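Local coordinates for protein FG41 Malonate Semialdehyde Decarboxylase (Coryneform bacterium, PDB 4LHP) that belongs to the tautomerase superfamily of enzymes and assembles as a trimer of identical subunits built on beta-alpha-beta units, at residues A[6-11]-A[62-67]; A[17-22]-A[93-98]; A[70-75]-A[104-109]; A[24-29]-A[86-91]. One frame throughout, in Å; residues are numbered along the deposited sequence.

Interaction 1. Residues A[6-11]-A[62-67]; sequences DLTSDR and SPSVVI
Strand 2-8 and strand 66-73 run antiparallel here and part just beyond the hydrogen-bonded pair Asp6-Ile67, whose two backbone bonds (Asp6 N to Ile67 O, 3.0 Å; Ile67 N to Asp6 O, 2.8 Å) both lie in the carbonyl planes. This is the frayed end of the two central strands in the mixed sheet of the tautomerase fold. One residue on, Leu7 CA donates a C-H...O contact to Val65 O, and the chains then separate, 8-11 into a type I turn and 63-65 into an inverse gamma turn centred on Ser64. Side chains and a water bridge the widening gap. Asp10 CG sits in the crowded position between its own N and C (chi1 56°), which turns the carboxylate toward Ser64. Asp10 OD2 accepts a 2.5 Å hydrogen bond from Ser64 OG on its syn lone pair, while OD1 is met by Thr8 OG1 from above the carboxylate plane. Two hydroxyls thus grip the group and would be expected to favour its ionised form. Arg11 reaches across with its chain extended from CG to NE, and Val66 CG2 crosses it at about a right angle, packing against NE. At the guanidinium edge, Arg11 NH2 donates to a lone pair of Ser64 O at 2.8 Å, and NH1 hydrogen-bonds Gly96 O. The Asp6 carboxylate turns elsewhere, to His45 and to Arg4 of the second subunit. The bridging water accepts from Arg11 NE at 2.7 Å and donates to Thr8 OG1 and to Val65 O, the latter at 2.6 Å.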
loop_
_atom_site.group_PDB
_atom_site.type_symbol
_atom_site.label_atom_id
_atom_site.label_comp_id
_atom_site.label_asym_id
_atom_site.label_seq_id
_atom_site.Cartn_x
_atom_site.Cartn_y
_atom_site.Cartn_z
ATOM N N ASP A 6 -2.051 -3.858 -9.055
ATOM C CA ASP A 6 -3.075 -4.850 -8.760
ATOM C C ASP A 6 -4.025 -4.993 -9.942
ATOM O O ASP A 6 -4.680 -4.034 -10.350
ATOM C CB ASP A 6 -3.852 -4.469 -7.498
ATOM C CG ASP A 6 -3.033 -4.647 -6.231
ATOM O OD1 ASP A 6 -3.217 -5.671 -5.540
ATOM O OD2 ASP A 6 -2.205 -3.763 -5.925
ATOM N N LEU A 7 -4.087 -6.201 -10.489
ATOM C CA LEU A 7 -4.926 -6.479 -11.643
ATOM C C LEU A 7 -5.648 -7.803 -11.416
ATOM O O LEU A 7 -5.722 -8.276 -10.283
ATOM C CB LEU A 7 -4.085 -6.487 -12.923
ATOM C CG LEU A 7 -2.689 -7.102 -12.809
ATOM C CD1 LEU A 7 -2.776 -8.572 -12.446
ATOM C CD2 LEU A 7 -1.915 -6.908 -14.103
ATOM N N THR A 8 -6.186 -8.399 -12.475
ATOM C CA THR A 8 -7.043 -9.567 -12.317
ATOM C C THR A 8 -6.495 -10.822 -12.996
ATOM O O THR A 8 -5.771 -10.743 -13.987
ATOM C CB THR A 8 -8.447 -9.273 -12.844
ATOM O OG1 THR A 8 -8.364 -8.822 -14.200
ATOM C CG2 THR A 8 -9.106 -8.195 -11.997
ATOM N N SER A 9 -6.868 -11.979 -12.457
ATOM C CA SER A 9 -6.283 -13.254 -12.862
ATOM C C SER A 9 -6.692 -13.717 -14.261
ATOM O O SER A 9 -6.054 -14.603 -14.829
ATOM C CB SER A 9 -6.619 -14.342 -11.834
ATOM O OG SER A 9 -8.005 -14.379 -11.539
ATOM N N ASP A 10 -7.746 -13.125 -14.816
ATOM C CA ASP A 10 -8.176 -13.467 -16.171
ATOM C C ASP A 10 -7.158 -13.005 -17.212
ATOM O O ASP A 10 -7.160 -13.488 -18.344
ATOM C CB ASP A 10 -9.548 -12.865 -16.476
ATOM C CG ASP A 10 -9.583 -11.366 -16.282
ATOM O OD1 ASP A 10 -9.534 -10.918 -15.117
ATOM O OD2 ASP A 10 -9.670 -10.637 -17.292
ATOM N N ARG A 11 -6.296 -12.067 -16.833
ATOM C CA ARG A 11 -5.240 -11.603 -17.726
ATOM C C ARG A 11 -4.075 -12.584 -17.702
ATOM O O ARG A 11 -3.682 -13.069 -16.641
ATOM C CB ARG A 11 -4.766 -10.202 -17.330
ATOM C CG ARG A 11 -5.817 -9.121 -17.528
ATOM C CD ARG A 11 -5.228 -7.726 -17.384
ATOM N NE ARG A 11 -6.245 -6.687 -17.532
ATOM C CZ ARG A 11 -6.631 -6.162 -18.693
ATOM N NH1 ARG A 11 -6.094 -6.568 -19.836
ATOM N NH2 ARG A 11 -7.565 -5.223 -18.710
ATOM N N SER A 62 -14.626 -2.756 -17.649
ATOM C CA SER A 62 -14.680 -4.206 -17.687
ATOM C C SER A 62 -14.273 -4.716 -16.314
ATOM O O SER A 62 -13.743 -3.958 -15.502
ATOM C CB SER A 62 -13.745 -4.759 -18.763
ATOM O OG SER A 62 -12.392 -4.779 -18.334
ATOM N N PRO A 63 -14.525 -6.000 -16.041
ATOM C CA PRO A 63 -14.066 -6.575 -14.774
ATOM C C PRO A 63 -12.544 -6.589 -14.676
ATOM O O PRO A 63 -11.998 -6.628 -13.575
ATOM C CB PRO A 63 -14.611 -8.007 -14.820
ATOM C CG PRO A 63 -15.745 -7.958 -15.801
ATOM C CD PRO A 63 -15.327 -6.953 -16.825
ATOM N N SER A 64 -11.868 -6.552 -15.820
ATOM C CA SER A 64 -10.414 -6.659 -15.847
ATOM C C SER A 64 -9.739 -5.321 -15.544
ATOM O O SER A 64 -9.058 -4.744 -16.389
ATOM C CB SER A 64 -9.943 -7.207 -17.197
ATOM O OG SER A 64 -10.683 -8.360 -17.571
ATOM N N VAL A 65 -9.928 -4.848 -14.316
ATOM C CA VAL A 65 -9.385 -3.570 -13.873
ATOM C C VAL A 65 -7.888 -3.676 -13.596
ATOM O O VAL A 65 -7.399 -4.726 -13.187
ATOM C CB VAL A 65 -10.120 -3.102 -12.597
ATOM C CG1 VAL A 65 -9.424 -1.915 -11.946
ATOM C CG2 VAL A 65 -11.569 -2.761 -12.924
ATOM N N VAL A 66 -7.165 -2.587 -13.846
ATOM C CA VAL A 66 -5.747 -2.503 -13.517
ATOM C C VAL A 66 -5.490 -1.242 -12.699
ATOM O O VAL A 66 -5.639 -0.125 -13.192
ATOM C CB VAL A 66 -4.872 -2.486 -14.781
ATOM C CG1 VAL A 66 -3.410 -2.248 -14.417
ATOM C CG2 VAL A 66 -5.042 -3.786 -15.556
ATOM N N ILE A 67 -5.106 -1.437 -11.442
ATOM C CA ILE A 67 -4.883 -0.334 -10.516
ATOM C C ILE A 67 -3.393 -0.157 -10.256
ATOM O O ILE A 67 -2.718 -1.079 -9.800
ATOM C CB ILE A 67 -5.630 -0.574 -9.189
ATOM C CG1 ILE A 67 -7.140 -0.487 -9.427
ATOM C CG2 ILE A 67 -5.203 0.438 -8.135
ATOM C CD1 ILE A 67 -7.981 -0.858 -8.234
HETATM O O HOH W 1 -6.941 -6.629 -14.934
#

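Interaction 2. Residues A[17-22]-A[93-98]; sequences RAIADA and APIGVA
An unusually close methyl pair marks this contact: Ile95 CD1 lies 3.4 Å from Ala22 CB, tighter than normal van der Waals spacing. Ile95 belongs to the Schellman motif that ends helix 78-92, with Gly96 as its C-prime residue at positive phi, and meets the flank of helix 13-31 in the tautomerase fold. Gly96 N bonds back to Ala93 O, closing a type I turn from 93 to 96, and Val97 N returns to the carbonyl of Leu92. This reversal puts Ile95 and Val97 on the side of the turn that faces helix 13-31. Ile95 has CG1 beside its backbone N (chi1 -83°) and then an extended chain (chi2 167°), so CD1 projects into the shallow ground between Ala18 and Ala22, one helical turn apart. There Ile95 CD1 touches the Ala22 methyl and lies 3.5 Å from Ala18 O, a carbonyl already bonded to Ala22 N. Small alanines on this flank let the isoleucine tip come close to the helix backbone. The other branch, Ile95 CG2, stands against Ile19 CG1 at 4.0 Å, the two side chains crossing obliquely. Leu92, the last residue of helix 78-92, fills in beside Ile19, Ala22 and Val97, while Leu7 of strand 2-8 lies against Ile19, so Ile19 lies between this turn and the sheet. Farther along, Val97 meets Ile19 at about a right angle, its CG2 methyl 4.0 Å from Ile19 CD1.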
loop_
_atom_site.group_PDB
_atom_site.type_symbol
_atom_site.label_atom_id
_atom_site.label_comp_id
_atom_site.label_asym_id
_atom_site.label_seq_id
_atom_site.Cartn_x
_atom_site.Cartn_y
_atom_site.Cartn_z
ATOM N N ARG A 17 2.971 -9.203 -17.145
ATOM C CA ARG A 17 4.369 -8.836 -17.267
ATOM C C ARG A 17 4.534 -7.710 -18.285
ATOM O O ARG A 17 5.324 -6.788 -18.084
ATOM C CB ARG A 17 5.195 -10.059 -17.667
ATOM C CG ARG A 17 6.681 -9.792 -17.822
ATOM C CD ARG A 17 7.219 -8.911 -16.705
ATOM N NE ARG A 17 8.532 -8.367 -17.037
ATOM C CZ ARG A 17 9.671 -8.672 -16.421
ATOM N NH1 ARG A 17 9.698 -9.524 -15.402
ATOM N NH2 ARG A 17 10.797 -8.109 -16.828
ATOM N N ALA A 18 3.776 -7.781 -19.375
ATOM C CA ALA A 18 3.796 -6.729 -20.389
ATOM C C ALA A 18 3.222 -5.428 -19.829
ATOM O O ALA A 18 3.796 -4.355 -20.019
ATOM C CB ALA A 18 3.024 -7.166 -21.623
ATOM N N ILE A 19 2.086 -5.525 -19.145
ATOM C CA ILE A 19 1.528 -4.379 -18.434
ATOM C C ILE A 19 2.616 -3.742 -17.573
ATOM O O ILE A 19 2.819 -2.530 -17.610
ATOM C CB ILE A 19 0.337 -4.789 -17.533
ATOM C CG1 ILE A 19 -0.880 -5.159 -18.384
ATOM C CG2 ILE A 19 -0.027 -3.659 -16.578
ATOM C CD1 ILE A 19 -2.021 -5.766 -17.591
ATOM N N ALA A 20 3.320 -4.573 -16.811
ATOM C CA ALA A 20 4.360 -4.092 -15.908
ATOM C C ALA A 20 5.495 -3.427 -16.682
ATOM O O ALA A 20 6.038 -2.410 -16.252
ATOM C CB ALA A 20 4.892 -5.240 -15.063
ATOM N N ASP A 21 5.846 -4.004 -17.827
ATOM C CA ASP A 21 6.907 -3.456 -18.664
ATOM C C ASP A 21 6.528 -2.072 -19.179
ATOM O O ASP A 21 7.355 -1.163 -19.217
ATOM C CB ASP A 21 7.190 -4.383 -19.847
ATOM C CG ASP A 21 7.905 -5.655 -19.437
ATOM O OD1 ASP A 21 8.718 -5.615 -18.491
ATOM O OD2 ASP A 21 7.658 -6.701 -20.070
ATOM N N ALA A 22 5.267 -1.922 -19.567
ATOM C CA ALA A 22 4.794 -0.680 -20.160
ATOM C C ALA A 22 4.760 0.445 -19.133
ATOM O O ALA A 22 5.081 1.593 -19.446
ATOM C CB ALA A 22 3.418 -0.883 -20.767
ATOM N N ALA A 93 -2.797 0.676 -23.887
ATOM C CA ALA A 93 -3.848 0.430 -24.874
ATOM C C ALA A 93 -3.502 -0.712 -25.838
ATOM O O ALA A 93 -4.252 -1.684 -25.942
ATOM C CB ALA A 93 -4.161 1.709 -25.644
ATOM N N PRO A 94 -2.368 -0.601 -26.548
ATOM C CA PRO A 94 -1.990 -1.656 -27.495
ATOM C C PRO A 94 -1.777 -3.006 -26.816
ATOM O O PRO A 94 -1.881 -4.049 -27.463
ATOM C CB PRO A 94 -0.669 -1.146 -28.079
ATOM C CG PRO A 94 -0.146 -0.194 -27.064
ATOM C CD PRO A 94 -1.356 0.467 -26.494
ATOM N N ILE A 95 -1.480 -2.976 -25.521
ATOM C CA ILE A 95 -1.216 -4.190 -24.759
ATOM C C ILE A 95 -2.504 -4.934 -24.415
ATOM O O ILE A 95 -2.476 -6.129 -24.121
ATOM C CB ILE A 95 -0.434 -3.864 -23.472
ATOM C CG1 ILE A 95 1.059 -3.767 -23.788
ATOM C CG2 ILE A 95 -0.668 -4.921 -22.402
ATOM C CD1 ILE A 95 1.880 -3.165 -22.682
ATOM N N GLY A 96 -3.629 -4.228 -24.459
ATOM C CA GLY A 96 -4.921 -4.843 -24.209
ATOM C C GLY A 96 -5.625 -4.328 -22.968
ATOM O O GLY A 96 -6.450 -5.028 -22.380
ATOM N N VAL A 97 -5.301 -3.104 -22.560
ATOM C CA VAL A 97 -5.979 -2.475 -21.434
ATOM C C VAL A 97 -6.673 -1.203 -21.896
ATOM O O VAL A 97 -6.019 -0.216 -22.234
ATOM C CB VAL A 97 -4.998 -2.115 -20.305
ATOM C CG1 VAL A 97 -5.745 -1.515 -19.122
ATOM C CG2 VAL A 97 -4.202 -3.339 -19.875
ATOM N N ALA A 98 -8.001 -1.233 -21.916
ATOM C CA ALA A 98 -8.785 -0.074 -22.318
ATOM C C ALA A 98 -8.563 1.074 -21.339
ATOM O O ALA A 98 -8.225 0.850 -20.178
ATOM C CB ALA A 98 -10.256 -0.434 -22.381
#

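Interaction 3. Residues A[70-75]-A[104-109]; sequences VFTQAG and IAITEN. With PO4 (phosphate ion), chain M.
Five backbone hydrogen bonds tie strand 70-73 and the residue after it to strand 104-109 in parallel register, but the ladder loosens in its middle. At the tight, buried end Val70 N meets Ala105 O at 2.7 Å and Thr107 N meets Val70 O at 2.9 Å, both nearly along the C=O axis. Further on, Thr72 N to Thr107 O and Asn109 N to Thr72 O stretch to 3.3 Å, the latter donor standing 30° above the carbonyl plane, before Ala74 N to Asn109 O shortens again. On one face Phe71 and Thr107 lie side by side, ring atom CE2 of Phe71 3.7 Å from Thr107 CB; Thr107 OG1 is held by His69. On the other face the methyls of Thr72 and Ile106 run alongside each other. At the more open end Glu108 extends beside Ala74, its OE2 paired with Lys81 and joined through a water to Gln73 O. Thr72 OG1, anti to its backbone N, grips phosphate O2 at 2.6 Å; Gln73 N bonds O3, and Gln73 NE2 bonds O4 weakly. The ion probably comes from the crystallisation liquor. The two strands are the parallel pair of a beta-alpha-beta unit: helix 78-92 packs Phe85 against Ile104 and Ile106, strand 2-8 flanks Val70, and an antiparallel strand of the second subunit continues the sheet beyond Ile104 and Ala105.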
loop_
_atom_site.group_PDB
_atom_site.type_symbol
_atom_site.label_atom_id
_atom_site.label_comp_id
_atom_site.label_asym_id
_atom_site.label_seq_id
_atom_site.Cartn_x
_atom_site.Cartn_y
_atom_site.Cartn_z
ATOM N N VAL A 70 1.466 4.344 -7.417
ATOM C CA VAL A 70 2.849 4.784 -7.527
ATOM C C VAL A 70 3.322 5.413 -6.224
ATOM O O VAL A 70 2.730 6.375 -5.734
ATOM C CB VAL A 70 3.015 5.800 -8.671
ATOM C CG1 VAL A 70 4.421 6.381 -8.678
ATOM C CG2 VAL A 70 2.698 5.143 -10.008
ATOM N N PHE A 71 4.384 4.849 -5.660
ATOM C CA PHE A 71 5.004 5.397 -4.461
ATOM C C PHE A 71 6.339 6.023 -4.841
ATOM O O PHE A 71 7.295 5.319 -5.155
ATOM C CB PHE A 71 5.197 4.300 -3.412
ATOM C CG PHE A 71 3.909 3.791 -2.828
ATOM C CD1 PHE A 71 3.220 2.749 -3.430
ATOM C CD2 PHE A 71 3.383 4.359 -1.678
ATOM C CE1 PHE A 71 2.031 2.282 -2.893
ATOM C CE2 PHE A 71 2.196 3.895 -1.137
ATOM C CZ PHE A 71 1.521 2.856 -1.747
ATOM N N THR A 72 6.398 7.351 -4.812
ATOM C CA THR A 72 7.537 8.074 -5.363
ATOM C C THR A 72 7.893 9.290 -4.512
ATOM O O THR A 72 7.088 9.755 -3.705
ATOM C CB THR A 72 7.230 8.550 -6.794
ATOM O OG1 THR A 72 8.443 8.922 -7.458
ATOM C CG2 THR A 72 6.275 9.736 -6.772
ATOM N N GLN A 73 9.101 9.810 -4.703
ATOM C CA GLN A 73 9.551 10.977 -3.952
ATOM C C GLN A 73 8.700 12.198 -4.285
ATOM O O GLN A 73 8.292 12.391 -5.430
ATOM C CB GLN A 73 11.015 11.295 -4.264
ATOM C CG GLN A 73 11.980 10.141 -4.072
ATOM C CD GLN A 73 13.417 10.554 -4.319
ATOM O OE1 GLN A 73 13.906 11.513 -3.726
ATOM N NE2 GLN A 73 14.096 9.841 -5.209
ATOM N N ALA A 74 8.436 13.022 -3.276
ATOM C CA ALA A 74 7.782 14.305 -3.492
ATOM C C ALA A 74 8.661 15.164 -4.391
ATOM O O ALA A 74 9.870 14.945 -4.477
ATOM C CB ALA A 74 7.551 15.008 -2.164
ATOM N N GLY A 75 8.054 16.139 -5.058
ATOM C CA GLY A 75 8.802 17.093 -5.855
ATOM C C GLY A 75 8.324 17.204 -7.290
ATOM O O GLY A 75 8.555 18.218 -7.949
ATOM N N ILE A 104 -5.022 5.046 -11.539
ATOM C CA ILE A 104 -3.676 5.338 -11.063
ATOM C C ILE A 104 -3.705 6.266 -9.855
ATOM O O ILE A 104 -4.419 7.268 -9.848
ATOM C CB ILE A 104 -2.820 5.990 -12.170
ATOM C CG1 ILE A 104 -2.867 5.144 -13.445
ATOM C CG2 ILE A 104 -1.385 6.170 -11.694
ATOM C CD1 ILE A 104 -2.157 5.771 -14.623
ATOM N N ALA A 105 -2.922 5.927 -8.836
ATOM C CA ALA A 105 -2.823 6.750 -7.637
ATOM C C ALA A 105 -1.362 7.003 -7.291
ATOM O O ALA A 105 -0.516 6.130 -7.473
ATOM C CB ALA A 105 -3.525 6.074 -6.476
ATOM N N ILE A 106 -1.072 8.200 -6.790
ATOM C CA ILE A 106 0.281 8.557 -6.386
ATOM C C ILE A 106 0.326 8.886 -4.897
ATOM O O ILE A 106 -0.503 9.640 -4.393
ATOM C CB ILE A 106 0.809 9.765 -7.190
ATOM C CG1 ILE A 106 0.815 9.441 -8.688
ATOM C CG2 ILE A 106 2.205 10.150 -6.718
ATOM C CD1 ILE A 106 1.561 10.453 -9.541
ATOM N N THR A 107 1.299 8.308 -4.197
ATOM C CA THR A 107 1.492 8.569 -2.774
ATOM C C THR A 107 2.960 8.907 -2.536
ATOM O O THR A 107 3.849 8.167 -2.953
ATOM C CB THR A 107 1.082 7.357 -1.917
ATOM O OG1 THR A 107 -0.314 7.087 -2.099
ATOM C CG2 THR A 107 1.354 7.622 -0.443
ATOM N N GLU A 108 3.210 10.025 -1.861
ATOM C CA GLU A 108 4.552 10.602 -1.820
ATOM C C GLU A 108 5.294 10.402 -0.500
ATOM O O GLU A 108 4.690 10.157 0.546
ATOM C CB GLU A 108 4.476 12.098 -2.145
ATOM C CG GLU A 108 4.067 12.388 -3.581
ATOM C CD GLU A 108 3.998 13.870 -3.888
ATOM O OE1 GLU A 108 3.600 14.649 -2.995
ATOM O OE2 GLU A 108 4.347 14.257 -5.025
ATOM N N ASN A 109 6.619 10.500 -0.573
ATOM C CA ASN A 109 7.476 10.484 0.606
ATOM C C ASN A 109 8.781 11.224 0.319
ATOM O O ASN A 109 8.886 11.929 -0.682
ATOM C CB ASN A 109 7.745 9.050 1.068
ATOM C CG ASN A 109 8.476 8.220 0.027
ATOM O OD1 ASN A 109 8.925 8.731 -0.999
ATOM N ND2 ASN A 109 8.601 6.926 0.294
HETATM P P PO4 M . 11.670 8.024 -7.336
HETATM O O1 PO4 M . 12.852 7.132 -7.643
HETATM O O2 PO4 M . 10.630 7.877 -8.422
HETATM O O3 PO4 M . 11.068 7.624 -6.007
HETATM O O4 PO4 M . 12.131 9.462 -7.281
HETATM O O HOH W 2 6.363 13.815 -6.750
#

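Interaction 4. Residues A[24-29]-A[86-91]; sequences HDALVE and AAITES
The two long helices of the tautomerase fold, 13-31 and 78-92, meet here: the axes of segments 24-29 and 86-91 approach to 8.7 Å with their directions 145° from each other, a roughly antiparallel pair. The small side chain of Ala26, which faces the other helix, is consistent with this close approach. Ala26 CB points at the neighbouring helix and rests where Ala87 leads into Ile88, 4.2 Å from Ala87 CB and 3.9 Å from Ile88 CG1. Ile88 holds CG1 beside its backbone N (chi1 -74°) and continues extended, which carries Ile88 CD1 to Leu27 CD2 at 4.0 Å; the two branched chains cross obliquely. Ile88 also packs on Ile104 of strand 102-109, so the apolar seam reaches down to the sheet. Ser91, at the edge of the contact, turns its hydroxyl back into its own helix. Ser91 OG donates to Ile88 O at 2.9 Å from above the carbonyl plane; Ala22 O is a weak second partner. That polar atom is therefore satisfied beside an otherwise apolar interface. Elsewhere on helix 78-92, Ala86 and Thr89 lie against Gly119 of the second subunit. Two roughly antiparallel helices laid over one sheet are typical of the beta-alpha-beta architecture of the tautomerase superfamily.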
loop_
_atom_site.group_PDB
_atom_site.type_symbol
_atom_site.label_atom_id
_atom_site.label_comp_id
_atom_site.label_asym_id
_atom_site.label_seq_id
_atom_site.Cartn_x
_atom_site.Cartn_y
_atom_site.Cartn_z
ATOM N N HIS A 24 6.644 0.683 -16.385
ATOM C CA HIS A 24 8.019 1.075 -16.100
ATOM C C HIS A 24 8.564 1.977 -17.200
ATOM O O HIS A 24 9.081 3.059 -16.924
ATOM C CB HIS A 24 8.938 -0.136 -15.944
ATOM C CG HIS A 24 10.343 0.233 -15.587
ATOM N ND1 HIS A 24 10.659 0.923 -14.437
ATOM C CD2 HIS A 24 11.515 0.037 -16.240
ATOM C CE1 HIS A 24 11.963 1.125 -14.388
ATOM N NE2 HIS A 24 12.506 0.594 -15.470
ATOM N N ASP A 25 8.451 1.528 -18.448
ATOM C CA ASP A 25 8.975 2.288 -19.579
ATOM C C ASP A 25 8.365 3.686 -19.634
ATOM O O ASP A 25 9.046 4.655 -19.969
ATOM C CB ASP A 25 8.721 1.553 -20.898
ATOM C CG ASP A 25 9.564 0.298 -21.040
ATOM O OD1 ASP A 25 10.525 0.129 -20.259
ATOM O OD2 ASP A 25 9.270 -0.516 -21.941
ATOM N N ALA A 26 7.083 3.789 -19.299
ATOM C CA ALA A 26 6.407 5.079 -19.280
ATOM C C ALA A 26 7.037 6.000 -18.238
ATOM O O ALA A 26 7.256 7.185 -18.493
ATOM C CB ALA A 26 4.920 4.899 -19.001
ATOM N N LEU A 27 7.336 5.449 -17.066
ATOM C CA LEU A 27 7.926 6.231 -15.984
ATOM C C LEU A 27 9.353 6.675 -16.308
ATOM O O LEU A 27 9.757 7.779 -15.953
ATOM C CB LEU A 27 7.905 5.440 -14.674
ATOM C CG LEU A 27 6.520 5.060 -14.141
ATOM C CD1 LEU A 27 6.651 4.276 -12.844
ATOM C CD2 LEU A 27 5.646 6.289 -13.943
ATOM N N VAL A 28 10.121 5.819 -16.973
ATOM C CA VAL A 28 11.475 6.194 -17.367
ATOM C C VAL A 28 11.407 7.364 -18.345
ATOM O O VAL A 28 12.200 8.303 -18.267
ATOM C CB VAL A 28 12.238 5.021 -18.015
ATOM C CG1 VAL A 28 13.601 5.484 -18.525
ATOM C CG2 VAL A 28 12.392 3.874 -17.024
ATOM N N GLU A 29 10.443 7.307 -19.258
ATOM C CA GLU A 29 10.268 8.357 -20.252
ATOM C C GLU A 29 9.845 9.682 -19.622
ATOM O O GLU A 29 10.421 10.728 -19.921
ATOM C CB GLU A 29 9.239 7.927 -21.300
ATOM N N ALA A 86 -1.041 9.986 -18.458
ATOM C CA ALA A 86 -1.352 9.862 -19.877
ATOM C C ALA A 86 -0.398 8.906 -20.587
ATOM O O ALA A 86 -0.818 8.129 -21.443
ATOM C CB ALA A 86 -1.329 11.232 -20.542
ATOM N N ALA A 87 0.881 8.957 -20.235
ATOM C CA ALA A 87 1.867 8.092 -20.875
ATOM C C ALA A 87 1.584 6.637 -20.524
ATOM O O ALA A 87 1.615 5.758 -21.387
ATOM C CB ALA A 87 3.270 8.478 -20.450
ATOM N N ILE A 88 1.308 6.393 -19.248
ATOM C CA ILE A 88 0.990 5.054 -18.774
ATOM C C ILE A 88 -0.214 4.479 -19.510
ATOM O O ILE A 88 -0.156 3.372 -20.040
ATOM C CB ILE A 88 0.707 5.057 -17.258
ATOM C CG1 ILE A 88 2.015 5.226 -16.482
ATOM C CG2 ILE A 88 0.010 3.767 -16.838
ATOM C CD1 ILE A 88 1.824 5.495 -15.003
ATOM N N THR A 89 -1.305 5.235 -19.550
ATOM C CA THR A 89 -2.551 4.731 -20.119
ATOM C C THR A 89 -2.439 4.554 -21.628
ATOM O O THR A 89 -3.033 3.630 -22.193
ATOM C CB THR A 89 -3.741 5.651 -19.774
ATOM O OG1 THR A 89 -3.655 6.051 -18.401
ATOM C CG2 THR A 89 -5.059 4.928 -19.994
ATOM N N GLU A 90 -1.670 5.421 -22.280
ATOM C CA GLU A 90 -1.481 5.309 -23.720
ATOM C C GLU A 90 -0.627 4.092 -24.076
ATOM O O GLU A 90 -0.809 3.486 -25.136
ATOM C CB GLU A 90 -0.865 6.585 -24.293
ATOM C CG GLU A 90 -1.798 7.761 -24.281
ATOM C CD GLU A 90 -1.173 8.977 -24.928
ATOM O OE1 GLU A 90 -0.168 8.808 -25.657
ATOM O OE2 GLU A 90 -1.673 10.103 -24.705
ATOM N N SER A 91 0.295 3.731 -23.187
ATOM C CA SER A 91 1.178 2.592 -23.431
ATOM C C SER A 91 0.467 1.264 -23.179
ATOM O O SER A 91 0.877 0.221 -23.691
ATOM C CB SER A 91 2.443 2.682 -22.564
ATOM O OG SER A 91 2.232 2.214 -21.240
#

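How the interactions relate
Interactions 1 and 3 lie at opposite ends of strand 66-73, pairing it with strand 2-8 and strand 102-109 of one mixed sheet. Their centres are about 22 Å apart, on opposite sides of the chain's centre. Interactions 2 and 4, with centres about 10 Å apart, both use helix 13-31, against the end and the body of helix 78-92. Along the chain, 1 closes before 3 opens, 4 falls within the span of 2, and the other pairs cross. The helices meet the sheet where Leu7 reaches Ile19, beside Arg11 of the following loop, and where Ile104 reaches Ile88. Sheet and helices thus form one continuous core, which the second subunit adjoins at interactions 1, 3 and 4.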